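Local coordinates for AlgX/AlgJ SGNH hydrolase-like domain-containing protein (Eubacterium siraeum, PDB 4NZK) that is of unknown function but belongs to the DHHW family of the SGNH hydrolase clan, which suggests a hydrolase-like fold, at residues A[283-288]-A[296-301]; A[292-297]-A[328-333]; A[141-146]-A[174-179]; A[184-189]-A[224-229]. All coordinates share one frame; numbering follows the deposited sequence.

Interaction 1 (A[283-288]-A[296-301]); sequences LCIFKD and PFFIDS. With EDO (1,2-ethanediol), chain B.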
loop_
_atom_site.group_PDB
_atom_site.type_symbol
_atom_site.label_atom_id
_atom_site.label_comp_id
_atom_site.label_asym_id
_atom_site.label_seq_id
_atom_site.Cartn_x
_atom_site.Cartn_y
_atom_site.Cartn_z
ATOM N N LEU A 283 12.721 8.114 -5.902
ATOM C CA LEU A 283 12.163 7.163 -4.958
ATOM C C LEU A 283 11.945 5.829 -5.632
ATOM O O LEU A 283 11.440 5.757 -6.761
ATOM C CB LEU A 283 10.794 7.687 -4.477
ATOM C CG LEU A 283 9.973 6.799 -3.555
ATOM C CD1 LEU A 283 10.697 6.611 -2.239
ATOM C CD2 LEU A 283 8.594 7.415 -3.371
ATOM N N CYS A 284 12.305 4.766 -4.938
ATOM C CA CYS A 284 11.884 3.434 -5.349
ATOM C C CYS A 284 10.987 2.887 -4.244
ATOM O O CYS A 284 11.338 2.953 -3.059
ATOM C CB CYS A 284 13.100 2.533 -5.514
ATOM S SG CYS A 284 12.719 0.931 -6.216
ATOM N N ILE A 285 9.822 2.389 -4.633
ATOM C CA ILE A 285 8.867 1.802 -3.710
ATOM C C ILE A 285 8.841 0.299 -3.932
ATOM O O ILE A 285 8.716 -0.175 -5.064
ATOM C CB ILE A 285 7.447 2.324 -3.925
ATOM C CG1 ILE A 285 7.419 3.838 -3.872
ATOM C CG2 ILE A 285 6.492 1.737 -2.903
ATOM C CD1 ILE A 285 6.220 4.399 -4.584
ATOM N N PHE A 286 9.021 -0.436 -2.857
ATOM C CA PHE A 286 8.873 -1.869 -2.847
ATOM C C PHE A 286 7.671 -2.160 -1.993
ATOM O O PHE A 286 7.652 -1.882 -0.807
ATOM C CB PHE A 286 10.106 -2.547 -2.286
ATOM C CG PHE A 286 11.297 -2.457 -3.200
ATOM C CD1 PHE A 286 11.294 -3.090 -4.429
ATOM C CD2 PHE A 286 12.427 -1.756 -2.800
ATOM C CE1 PHE A 286 12.395 -3.003 -5.255
ATOM C CE2 PHE A 286 13.516 -1.655 -3.644
ATOM C CZ PHE A 286 13.482 -2.285 -4.861
ATOM N N LYS A 287 6.639 -2.701 -2.617
ATOM C CA LYS A 287 5.343 -2.765 -1.967
ATOM C C LYS A 287 4.596 -4.069 -2.173
ATOM O O LYS A 287 4.987 -4.912 -2.972
ATOM C CB LYS A 287 4.490 -1.571 -2.480
ATOM C CG LYS A 287 4.407 -1.372 -4.003
ATOM C CD LYS A 287 3.513 -2.372 -4.672
ATOM C CE LYS A 287 3.373 -2.153 -6.163
ATOM N NZ LYS A 287 2.373 -3.122 -6.691
ATOM N N ASP A 288 3.542 -4.221 -1.385
ATOM C CA ASP A 288 2.458 -5.145 -1.685
ATOM C C ASP A 288 1.303 -4.275 -2.232
ATOM O O ASP A 288 1.469 -3.070 -2.465
ATOM C CB ASP A 288 2.049 -5.964 -0.465
ATOM C CG ASP A 288 1.203 -5.169 0.554
ATOM O OD1 ASP A 288 0.998 -3.927 0.377
ATOM O OD2 ASP A 288 0.718 -5.787 1.569
ATOM N N PRO A 296 -0.091 7.797 -6.291
ATOM C CA PRO A 296 -0.542 9.109 -6.765
ATOM C C PRO A 296 -0.108 10.278 -5.865
ATOM O O PRO A 296 0.043 11.406 -6.330
ATOM C CB PRO A 296 -2.076 8.956 -6.767
ATOM C CG PRO A 296 -2.278 7.494 -7.090
ATOM C CD PRO A 296 -1.206 6.830 -6.249
ATOM N N PHE A 297 0.075 9.997 -4.583
ATOM C CA PHE A 297 0.406 11.032 -3.582
ATOM C C PHE A 297 1.879 11.319 -3.480
ATOM O O PHE A 297 2.269 12.139 -2.661
ATOM C CB PHE A 297 -0.166 10.625 -2.225
ATOM C CG PHE A 297 -1.627 10.283 -2.289
ATOM C CD1 PHE A 297 -2.549 11.234 -2.722
ATOM C CD2 PHE A 297 -2.086 9.020 -1.962
ATOM C CE1 PHE A 297 -3.906 10.943 -2.815
ATOM C CE2 PHE A 297 -3.426 8.720 -2.065
ATOM C CZ PHE A 297 -4.341 9.672 -2.485
ATOM N N PHE A 298 2.699 10.656 -4.300
ATOM C CA PHE A 298 4.134 10.945 -4.335
ATOM C C PHE A 298 4.569 11.790 -5.525
ATOM O O PHE A 298 5.677 12.345 -5.529
ATOM C CB PHE A 298 4.956 9.655 -4.347
ATOM C CG PHE A 298 4.740 8.777 -3.153
ATOM C CD1 PHE A 298 4.530 9.304 -1.906
ATOM C CD2 PHE A 298 4.772 7.400 -3.291
ATOM C CE1 PHE A 298 4.382 8.474 -0.803
ATOM C CE2 PHE A 298 4.605 6.573 -2.201
ATOM C CZ PHE A 298 4.410 7.108 -0.970
ATOM N N ILE A 299 3.685 11.920 -6.505
ATOM C CA ILE A 299 4.010 12.587 -7.771
ATOM C C ILE A 299 4.418 14.046 -7.577
ATOM O O ILE A 299 5.342 14.527 -8.223
ATOM C CB ILE A 299 2.844 12.422 -8.768
ATOM C CG1 ILE A 299 2.883 10.957 -9.290
ATOM C CG2 ILE A 299 2.957 13.422 -9.911
ATOM C CD1 ILE A 299 1.710 10.512 -10.110
ATOM N N ASP A 300 3.759 14.727 -6.648
ATOM C CA ASP A 300 4.057 16.120 -6.403
ATOM C C ASP A 300 5.424 16.287 -5.701
ATOM O O ASP A 300 5.952 17.390 -5.672
ATOM C CB ASP A 300 2.995 16.798 -5.510
ATOM C CG ASP A 300 1.569 16.899 -6.146
ATOM O OD1 ASP A 300 1.412 17.046 -7.387
ATOM O OD2 ASP A 300 0.591 16.839 -5.349
ATOM N N SER A 301 5.943 15.233 -5.059
ATOM C CA SER A 301 7.071 15.349 -4.115
ATOM C C SER A 301 8.429 14.824 -4.588
ATOM O O SER A 301 9.435 15.112 -3.937
ATOM C CB SER A 301 6.715 14.645 -2.806
ATOM O OG SER A 301 5.695 15.332 -2.086
HETATM C C1 EDO B . 2.709 -1.613 -10.218
HETATM O O1 EDO B . 1.726 -1.789 -9.211
HETATM C C2 EDO B . 4.083 -2.190 -9.825
HETATM O O2 EDO B . 3.934 -3.433 -9.149
#
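Phe298 lays its ring against two aliphatic side chains of strand 282-287, Leu283 and Ile285. The strand lies within the large mixed sheet, and Phe298 comes from the loop that leads on to strand 304-309. All three residues are buried.

The first kind of contact is CH-pi. Leu283 CD2 sits over one face of the Phe298 ring, 4.3 Å from its centroid and 28° off the ring normal. The two side chains cross at about a right angle. Leu283 CG is anti to the backbone N (chi1 176°), which carries its CD2 methyl over the ring.

The second kind is edge packing. Ile285 CD1 lies near the plane of the same ring, 3.6 Å from Phe298 CD2 and equally close to CE2. One ring is thus held over a face and at an edge. Ala174 and Cys178 of helix 167-180 also pack on Phe298.

The third kind is polar and lies further along the strand. Lys287 NZ donates to both oxygens of a 1,2-ethanediol molecule, probably from the crystallisation liquor, with O1 and O2 each at 2.9 Å. The same nitrogen forms salt bridges with Asp267 and Asp309 and a hydrogen bond with Asn292 OD1. A methionine in place of Lys287 would probably leave both carboxylates without their charged mate and Asn292 OD1 and the diol without their amine donor.

The chemistry therefore changes along a single strand. Its earlier half packs one methyl over a face and another at the edge of an aromatic ring. Its end holds a buried amine, probably neutralised by two carboxylates.

Interaction 2 (A[292-297]-A[328-333]); sequences NAEVPF and DVLFTM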
loop_
_atom_site.group_PDB
_atom_site.type_symbol
_atom_site.label_atom_id
_atom_site.label_comp_id
_atom_site.label_asym_id
_atom_site.label_seq_id
_atom_site.Cartn_x
_atom_site.Cartn_y
_atom_site.Cartn_z
ATOM N N ASN A 292 -0.015 0.427 -3.834
ATOM C CA ASN A 292 -0.480 0.936 -5.120
ATOM C C ASN A 292 -1.159 2.282 -4.957
ATOM O O ASN A 292 -0.944 3.202 -5.767
ATOM C CB ASN A 292 -1.454 -0.049 -5.747
ATOM C CG ASN A 292 -0.820 -1.417 -6.075
ATOM O OD1 ASN A 292 0.285 -1.744 -5.661
ATOM N ND2 ASN A 292 -1.575 -2.245 -6.791
ATOM N N ALA A 293 -1.994 2.393 -3.922
ATOM C CA ALA A 293 -2.784 3.616 -3.715
ATOM C C ALA A 293 -1.996 4.781 -3.160
ATOM O O ALA A 293 -2.488 5.907 -3.143
ATOM C CB ALA A 293 -3.998 3.338 -2.835
ATOM N N GLU A 294 -0.784 4.516 -2.683
ATOM C CA GLU A 294 0.086 5.600 -2.199
ATOM C C GLU A 294 0.703 6.369 -3.354
ATOM O O GLU A 294 0.985 7.537 -3.229
ATOM C CB GLU A 294 1.232 5.065 -1.330
ATOM C CG GLU A 294 0.770 4.343 -0.069
ATOM C CD GLU A 294 1.908 3.726 0.755
ATOM O OE1 GLU A 294 3.024 4.271 0.737
ATOM O OE2 GLU A 294 1.663 2.687 1.455
ATOM N N VAL A 295 0.905 5.700 -4.485
ATOM C CA VAL A 295 1.708 6.265 -5.584
ATOM C C VAL A 295 1.235 7.616 -6.090
ATOM O O VAL A 295 2.074 8.523 -6.251
ATOM C CB VAL A 295 1.898 5.239 -6.729
ATOM C CG1 VAL A 295 2.623 5.856 -7.910
ATOM C CG2 VAL A 295 2.685 4.033 -6.217
ATOM N N PRO A 296 -0.091 7.797 -6.291
ATOM C CA PRO A 296 -0.542 9.109 -6.765
ATOM C C PRO A 296 -0.108 10.278 -5.865
ATOM O O PRO A 296 0.043 11.406 -6.330
ATOM C CB PRO A 296 -2.076 8.956 -6.767
ATOM C CG PRO A 296 -2.278 7.494 -7.090
ATOM C CD PRO A 296 -1.206 6.830 -6.249
ATOM N N PHE A 297 0.075 9.997 -4.583
ATOM C CA PHE A 297 0.406 11.032 -3.582
ATOM C C PHE A 297 1.879 11.319 -3.480
ATOM O O PHE A 297 2.269 12.139 -2.661
ATOM C CB PHE A 297 -0.166 10.625 -2.225
ATOM C CG PHE A 297 -1.627 10.283 -2.289
ATOM C CD1 PHE A 297 -2.549 11.234 -2.722
ATOM C CD2 PHE A 297 -2.086 9.020 -1.962
ATOM C CE1 PHE A 297 -3.906 10.943 -2.815
ATOM C CE2 PHE A 297 -3.426 8.720 -2.065
ATOM C CZ PHE A 297 -4.341 9.672 -2.485
ATOM N N ASP A 328 16.081 7.436 -2.296
ATOM C CA ASP A 328 15.155 7.080 -1.236
ATOM C C ASP A 328 14.457 5.773 -1.632
ATOM O O ASP A 328 14.023 5.618 -2.775
ATOM C CB ASP A 328 14.056 8.151 -1.090
ATOM C CG ASP A 328 14.597 9.513 -0.665
ATOM O OD1 ASP A 328 15.021 10.322 -1.542
ATOM O OD2 ASP A 328 14.615 9.753 0.564
ATOM N N VAL A 329 14.325 4.869 -0.665
ATOM C CA VAL A 329 13.600 3.607 -0.885
ATOM C C VAL A 329 12.537 3.500 0.194
ATOM O O VAL A 329 12.850 3.657 1.374
ATOM C CB VAL A 329 14.552 2.381 -0.812
ATOM C CG1 VAL A 329 13.756 1.095 -1.003
ATOM C CG2 VAL A 329 15.625 2.502 -1.884
ATOM N N LEU A 330 11.305 3.189 -0.210
ATOM C CA LEU A 330 10.232 2.949 0.718
ATOM C C LEU A 330 9.739 1.512 0.571
ATOM O O LEU A 330 9.326 1.105 -0.492
ATOM C CB LEU A 330 9.085 3.920 0.436
ATOM C CG LEU A 330 7.821 3.684 1.240
ATOM C CD1 LEU A 330 8.050 3.873 2.732
ATOM C CD2 LEU A 330 6.727 4.618 0.752
ATOM N N PHE A 331 9.759 0.786 1.687
ATOM C CA PHE A 331 9.100 -0.502 1.811
ATOM C C PHE A 331 7.769 -0.231 2.516
ATOM O O PHE A 331 7.741 0.335 3.642
ATOM C CB PHE A 331 9.906 -1.449 2.684
ATOM C CG PHE A 331 11.110 -2.002 1.998
ATOM C CD1 PHE A 331 12.303 -1.318 2.013
ATOM C CD2 PHE A 331 11.028 -3.175 1.284
ATOM C CE1 PHE A 331 13.429 -1.835 1.382
ATOM C CE2 PHE A 331 12.137 -3.691 0.627
ATOM C CZ PHE A 331 13.332 -3.009 0.677
ATOM N N THR A 332 6.678 -0.591 1.846
ATOM C CA THR A 332 5.376 -0.349 2.413
ATOM C C THR A 332 4.430 -1.466 2.046
ATOM O O THR A 332 4.377 -1.905 0.909
ATOM C CB THR A 332 4.863 1.044 2.011
ATOM O OG1 THR A 332 3.624 1.322 2.713
ATOM C CG2 THR A 332 4.651 1.195 0.532
HETATM N N MSE A 333 3.688 -1.918 3.054
HETATM C CA MSE A 333 2.784 -3.041 2.901
HETATM C C MSE A 333 1.926 -3.170 4.112
HETATM O O MSE A 333 2.181 -2.524 5.131
HETATM C CB MSE A 333 3.568 -4.334 2.694
HETATM C CG MSE A 333 4.662 -4.638 3.726
HETATM SE SE MSE A 333 5.579 -6.226 2.939
HETATM C CE MSE A 333 6.724 -4.888 2.051
#
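Strand 328-334 runs in the parallel part of the mixed sheet, between strands 101-107 and 282-287, and here its Thr332 meets Glu294. The arrangement fits an alpha/beta fold of the SGNH hydrolase kind. Glu294 belongs to the connection that follows strand 282-287. Residues 292-296 there coil like a helix but lack its regular bonding, and Phe297 N bonds to Glu294 O at 3.0 Å.

The main link is a short polar contact of 2.7 Å between Thr332 OG1 and Glu294 OE2. Its angles suit a hydrogen bond: CD-OE2-OG1 is 122° and CB-OG1-OE2 is 120°. Met105 O of strand 101-107 is also within reach of the single hydroxyl proton, and which acceptor takes it is open. The two side chains approach from opposite directions. The Glu294 chain is extended beyond CG (chi2 176°), and this reach takes the carboxylate to the strand.

The Thr332 methyl packs against the carboxylate. CG2 lies evenly between its oxygens, 3.5 Å from both Glu294 OE1 and Glu294 OE2. Trp165 and Met105 also touch the Glu294 side chain. The polar group is thus buried, with the threonine hydroxyl beside it.

An alanine in place of Glu294 would probably leave the Thr332 hydroxyl without its carboxylate neighbour and open a gap over the strand.

Two residues back along the strand, on the same side of it, Leu330 makes a smaller contact. It brings a single methyl to the other carboxylate oxygen, with Leu330 CD2 lying 3.7 Å from Glu294 OE1.

Interaction 3 (A[141-146]-A[174-179]); sequences INVDGY and AKAFCE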
loop_
_atom_site.group_PDB
_atom_site.type_symbol
_atom_site.label_atom_id
_atom_site.label_comp_id
_atom_site.label_asym_id
_atom_site.label_seq_id
_atom_site.Cartn_x
_atom_site.Cartn_y
_atom_site.Cartn_z
ATOM N N ILE A 141 14.567 3.970 8.421
ATOM C CA ILE A 141 13.711 4.985 9.053
ATOM C C ILE A 141 12.277 4.499 9.135
ATOM O O ILE A 141 11.661 4.224 8.127
ATOM C CB ILE A 141 13.752 6.278 8.217
ATOM C CG1 ILE A 141 15.196 6.790 8.136
ATOM C CG2 ILE A 141 12.807 7.317 8.781
ATOM C CD1 ILE A 141 15.394 7.813 7.050
ATOM N N ASN A 142 11.739 4.409 10.334
ATOM C CA ASN A 142 10.382 3.926 10.503
ATOM C C ASN A 142 9.416 5.083 10.379
ATOM O O ASN A 142 9.613 6.116 10.969
ATOM C CB ASN A 142 10.161 3.238 11.849
ATOM C CG ASN A 142 8.797 2.573 11.896
ATOM O OD1 ASN A 142 8.523 1.680 11.090
ATOM N ND2 ASN A 142 7.932 3.032 12.775
ATOM N N VAL A 143 8.354 4.873 9.616
ATOM C CA VAL A 143 7.312 5.869 9.448
ATOM C C VAL A 143 6.051 5.344 10.174
ATOM O O VAL A 143 5.642 4.218 9.952
ATOM C CB VAL A 143 6.980 6.087 7.959
ATOM C CG1 VAL A 143 5.890 7.129 7.775
ATOM C CG2 VAL A 143 8.202 6.424 7.160
ATOM N N ASP A 144 5.475 6.165 11.045
ATOM C CA ASP A 144 4.324 5.764 11.837
ATOM C C ASP A 144 3.007 5.990 11.098
ATOM O O ASP A 144 2.218 6.898 11.407
ATOM C CB ASP A 144 4.317 6.455 13.188
ATOM C CG ASP A 144 3.441 5.748 14.215
ATOM O OD1 ASP A 144 2.615 4.856 13.848
ATOM O OD2 ASP A 144 3.590 6.130 15.413
ATOM N N GLY A 145 2.788 5.144 10.108
ATOM C CA GLY A 145 1.541 5.131 9.348
ATOM C C GLY A 145 0.367 4.761 10.215
ATOM O O GLY A 145 -0.733 5.292 10.023
ATOM N N TYR A 146 0.585 3.852 11.163
ATOM C CA TYR A 146 -0.481 3.456 12.083
ATOM C C TYR A 146 -1.105 4.655 12.803
ATOM O O TYR A 146 -2.300 4.808 12.845
ATOM C CB TYR A 146 0.040 2.455 13.106
ATOM C CG TYR A 146 -1.037 1.904 13.974
ATOM C CD1 TYR A 146 -1.585 2.611 15.047
ATOM C CD2 TYR A 146 -1.547 0.667 13.699
ATOM C CE1 TYR A 146 -2.611 2.060 15.800
ATOM C CE2 TYR A 146 -2.583 0.140 14.443
ATOM C CZ TYR A 146 -3.108 0.820 15.474
ATOM O OH TYR A 146 -4.136 0.212 16.180
ATOM N N ALA A 174 0.824 8.278 3.021
ATOM C CA ALA A 174 1.775 8.950 2.138
ATOM C C ALA A 174 2.235 10.254 2.769
ATOM O O ALA A 174 3.418 10.621 2.708
ATOM C CB ALA A 174 1.178 9.192 0.759
ATOM N N LYS A 175 1.289 10.973 3.363
ATOM C CA LYS A 175 1.614 12.235 4.023
ATOM C C LYS A 175 2.625 12.049 5.149
ATOM O O LYS A 175 3.565 12.826 5.286
ATOM C CB LYS A 175 0.323 12.855 4.558
ATOM C CG LYS A 175 0.533 14.150 5.335
ATOM C CD LYS A 175 -0.773 14.860 5.679
ATOM C CE LYS A 175 -0.508 16.131 6.478
ATOM N NZ LYS A 175 -1.711 16.970 6.447
ATOM N N ALA A 176 2.453 10.987 5.922
ATOM C CA ALA A 176 3.378 10.729 7.025
ATOM C C ALA A 176 4.792 10.457 6.488
ATOM O O ALA A 176 5.786 10.910 7.053
ATOM C CB ALA A 176 2.915 9.546 7.843
ATOM N N PHE A 177 4.863 9.664 5.421
ATOM C CA PHE A 177 6.157 9.371 4.792
ATOM C C PHE A 177 6.809 10.610 4.220
ATOM O O PHE A 177 7.986 10.869 4.478
ATOM C CB PHE A 177 6.022 8.291 3.733
ATOM C CG PHE A 177 7.189 8.234 2.793
ATOM C CD1 PHE A 177 8.424 7.851 3.225
ATOM C CD2 PHE A 177 7.025 8.577 1.464
ATOM C CE1 PHE A 177 9.497 7.846 2.328
ATOM C CE2 PHE A 177 8.071 8.599 0.601
ATOM C CZ PHE A 177 9.324 8.214 1.028
ATOM N N CYS A 178 6.035 11.373 3.460
ATOM C CA CYS A 178 6.561 12.561 2.799
ATOM C C CYS A 178 7.053 13.607 3.806
ATOM O O CYS A 178 8.063 14.307 3.557
ATOM C CB CYS A 178 5.568 13.158 1.815
ATOM S SG CYS A 178 5.430 12.145 0.310
ATOM N N GLU A 179 6.403 13.660 4.964
ATOM C CA GLU A 179 6.836 14.580 6.030
ATOM C C GLU A 179 8.212 14.141 6.537
ATOM O O GLU A 179 9.130 14.961 6.650
ATOM C CB GLU A 179 5.823 14.629 7.178
ATOM C CG GLU A 179 6.203 15.590 8.284
#
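Val143 packs against Ala176 and Phe177 where the chain passes from the short edge strand 141-142 of the mixed sheet to helix 145-150. In this alpha/beta fold the strand-to-helix connection rests on helix 167-180. Residues 141-142 form an outermost strand, beside strand 101-107.

Apolar contacts carry the interaction, and the two valine methyls divide the work. Val143 CG1 is anti to the backbone N (chi1 -180°) and rests on the helix backbone itself. It lies 3.6 Å from Phe177 N and 3.7 Å from Ala176 C. The same methyl touches Ala176 CB at 3.8 Å. The small Ala176 side chain is consistent with so close an approach to the main chain.

Val143 CG2 goes to the aromatic ring. It approaches the edge of Phe177, near the ring plane, 4.2 Å from Phe177 CD1. Phe177 also packs edge-to-face with Phe103 of strand 101-107, so the ring lies between helix and sheet.

Backbone and polar groups shape the turn that follows. Asp144 is the centre of an inverse gamma turn, closed by a weak bond of 3.0 Å from Gly145 N to Val143 O. Asp144 is also the N-cap of helix 145-150, and its OD1 accepts from Ala147 N. The chain thus changes from strand to helix right beside helix 167-180. The last touch is a loose one, Asp144 O to Ala176 CB at 4.5 Å.

Interaction 4 (A[184-189]-A[224-229]); sequences PVKELS and IPSTDY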
loop_
_atom_site.group_PDB
_atom_site.type_symbol
_atom_site.label_atom_id
_atom_site.label_comp_id
_atom_site.label_asym_id
_atom_site.label_seq_id
_atom_site.Cartn_x
_atom_site.Cartn_y
_atom_site.Cartn_z
ATOM N N PRO A 184 6.983 17.349 1.823
ATOM C CA PRO A 184 5.567 17.161 2.208
ATOM C C PRO A 184 4.571 17.229 1.066
ATOM O O PRO A 184 4.797 17.951 0.092
ATOM C CB PRO A 184 5.306 18.283 3.207
ATOM C CG PRO A 184 6.492 19.135 3.189
ATOM C CD PRO A 184 7.633 18.395 2.613
ATOM N N VAL A 185 3.482 16.460 1.208
ATOM C CA VAL A 185 2.406 16.440 0.239
ATOM C C VAL A 185 1.667 17.781 0.205
ATOM O O VAL A 185 1.732 18.606 1.142
ATOM C CB VAL A 185 1.386 15.313 0.517
ATOM C CG1 VAL A 185 2.080 13.949 0.520
ATOM C CG2 VAL A 185 0.647 15.538 1.829
ATOM N N LYS A 186 1.018 18.001 -0.928
ATOM C CA LYS A 186 0.069 19.085 -1.046
ATOM C C LYS A 186 -1.263 18.675 -0.445
ATOM O O LYS A 186 -1.530 17.493 -0.193
ATOM C CB LYS A 186 -0.119 19.460 -2.507
ATOM C CG LYS A 186 1.134 19.971 -3.194
ATOM C CD LYS A 186 0.811 20.471 -4.599
ATOM C CE LYS A 186 2.013 20.928 -5.383
ATOM N NZ LYS A 186 2.698 22.061 -4.714
ATOM N N GLU A 187 -2.099 19.684 -0.239
ATOM C CA GLU A 187 -3.452 19.501 0.208
ATOM C C GLU A 187 -4.246 18.654 -0.790
ATOM O O GLU A 187 -4.048 18.759 -1.993
ATOM C CB GLU A 187 -4.052 20.924 0.364
ATOM C CG GLU A 187 -3.076 21.849 1.151
ATOM C CD GLU A 187 -1.998 22.891 0.495
ATOM O OE1 GLU A 187 -0.957 22.876 -0.333
ATOM O OE2 GLU A 187 -2.134 23.903 1.196
ATOM N N LEU A 188 -5.164 17.825 -0.284
ATOM C CA LEU A 188 -5.985 17.014 -1.176
ATOM C C LEU A 188 -6.857 17.867 -2.116
ATOM O O LEU A 188 -7.209 17.452 -3.233
ATOM C CB LEU A 188 -6.806 16.039 -0.334
ATOM C CG LEU A 188 -7.142 14.703 -0.879
ATOM C CD1 LEU A 188 -6.009 13.980 -1.598
ATOM C CD2 LEU A 188 -7.703 13.830 0.236
ATOM N N SER A 189 -7.160 19.089 -1.701
ATOM C CA SER A 189 -7.947 19.994 -2.552
ATOM C C SER A 189 -7.240 20.390 -3.838
ATOM O O SER A 189 -7.876 20.860 -4.772
ATOM C CB SER A 189 -8.347 21.260 -1.795
ATOM O OG SER A 189 -9.196 20.971 -0.712
ATOM N N ILE A 224 -6.377 12.704 -8.525
ATOM C CA ILE A 224 -5.323 12.863 -9.517
ATOM C C ILE A 224 -4.514 14.106 -9.156
ATOM O O ILE A 224 -5.066 15.206 -9.007
ATOM C CB ILE A 224 -5.974 13.018 -10.924
ATOM C CG1 ILE A 224 -6.841 11.786 -11.265
ATOM C CG2 ILE A 224 -4.901 13.238 -11.989
ATOM C CD1 ILE A 224 -7.634 11.959 -12.527
ATOM N N PRO A 225 -3.195 13.960 -9.054
ATOM C CA PRO A 225 -2.402 15.093 -8.593
ATOM C C PRO A 225 -2.253 16.175 -9.638
ATOM O O PRO A 225 -2.441 15.936 -10.828
ATOM C CB PRO A 225 -1.031 14.455 -8.294
ATOM C CG PRO A 225 -0.949 13.256 -9.209
ATOM C CD PRO A 225 -2.387 12.747 -9.292
ATOM N N SER A 226 -1.853 17.345 -9.163
ATOM C CA SER A 226 -1.724 18.537 -10.008
ATOM C C SER A 226 -0.406 18.620 -10.785
ATOM O O SER A 226 -0.344 19.272 -11.807
ATOM C CB SER A 226 -1.923 19.802 -9.144
ATOM O OG SER A 226 -0.854 19.971 -8.211
ATOM N N THR A 227 0.635 17.946 -10.306
ATOM C CA THR A 227 1.934 17.977 -10.955
ATOM C C THR A 227 1.953 17.121 -12.204
ATOM O O THR A 227 1.466 15.979 -12.201
ATOM C CB THR A 227 3.039 17.556 -9.952
ATOM O OG1 THR A 227 3.024 18.440 -8.823
ATOM C CG2 THR A 227 4.456 17.578 -10.587
ATOM N N ASP A 228 2.517 17.660 -13.287
ATOM C CA ASP A 228 2.606 16.907 -14.526
ATOM C C ASP A 228 3.610 15.760 -14.366
ATOM O O ASP A 228 4.585 15.863 -13.620
ATOM C CB ASP A 228 2.981 17.823 -15.706
ATOM C CG ASP A 228 2.841 17.131 -17.052
ATOM O OD1 ASP A 228 1.906 16.319 -17.204
ATOM O OD2 ASP A 228 3.648 17.410 -17.963
ATOM N N TYR A 229 3.331 14.658 -15.046
ATOM C CA TYR A 229 4.222 13.487 -15.005
ATOM C C TYR A 229 4.003 12.625 -16.269
ATOM O O TYR A 229 3.025 12.806 -17.023
ATOM C CB TYR A 229 3.938 12.620 -13.735
ATOM C CG TYR A 229 2.645 11.828 -13.869
ATOM C CD1 TYR A 229 1.422 12.378 -13.532
ATOM C CD2 TYR A 229 2.648 10.567 -14.431
ATOM C CE1 TYR A 229 0.238 11.672 -13.698
ATOM C CE2 TYR A 229 1.471 9.847 -14.629
ATOM C CZ TYR A 229 0.257 10.393 -14.258
ATOM O OH TYR A 229 -0.911 9.692 -14.494
#
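Thr227 OG1 is hydrogen-bonded to Asp300 OD1, and the chain of Lys186 passes beside this threonine and its neighbour Ser226. The contact joins two surface loops. Residues 184-189 lead from helix 167-180 to strand 192-199. Residues 224-229 lead from strand 218-224 to strand 229-234. Strands 192-199 and 218-224 pair as a small antiparallel sheet, so both loops lie at its borders.

The touching is done by the methylene groups of Lys186. Its CD lies 4.0 Å from Ser226 OG, and its CE is 4.1 Å from the same oxygen. Lys186 CE is also 4.4 Å from Thr227 OG1. These are loose van der Waals contacts, and only 65 Å² of surface is buried.

The lysine tail runs straight as far as CE and then bends (chi4 -61°). This bend turns the amine away from both hydroxyls. NZ ends 5.4 Å from Ser226 OG, too far for a hydrogen bond. Ser226 OG stands between its own backbone N and carbonyl carbon (chi1 68°), which brings it to the lysine methylenes.

Both loops have firmer anchors. Lys186 O accepts from Tyr171 OH of helix 167-180, and the Lys186 side chain also touches Asp300. The aspartate thus lies next to both loops. At the far end of the lysine, NZ is 5.5 Å from Thr227 OG1.

Interactions 1 and 2 lie closest, with centres about 4 Å apart. They share Pro296 and Phe297, and their strands are neighbours in the mixed sheet. Lys287 NZ to Asn292 OD1, 2.7 Å, joins them near the bound ethanediol. Interaction 3 meets interaction 1 through two rings, with Phe298 CE1 3.5 Å from Phe177 CD2. It reaches interaction 2 more loosely, Leu330 CD1 to Phe177 CD1 at 4.0 Å. The centre of interaction 4 is about 17 Å from that of interaction 3, yet the two touch, Cys178 CB to Val185 CG1 at 3.8 Å. Interaction 4 also packs on the 296-301 loop, with Pro225 CG 3.6 Å from Pro296 O. No active site has been established.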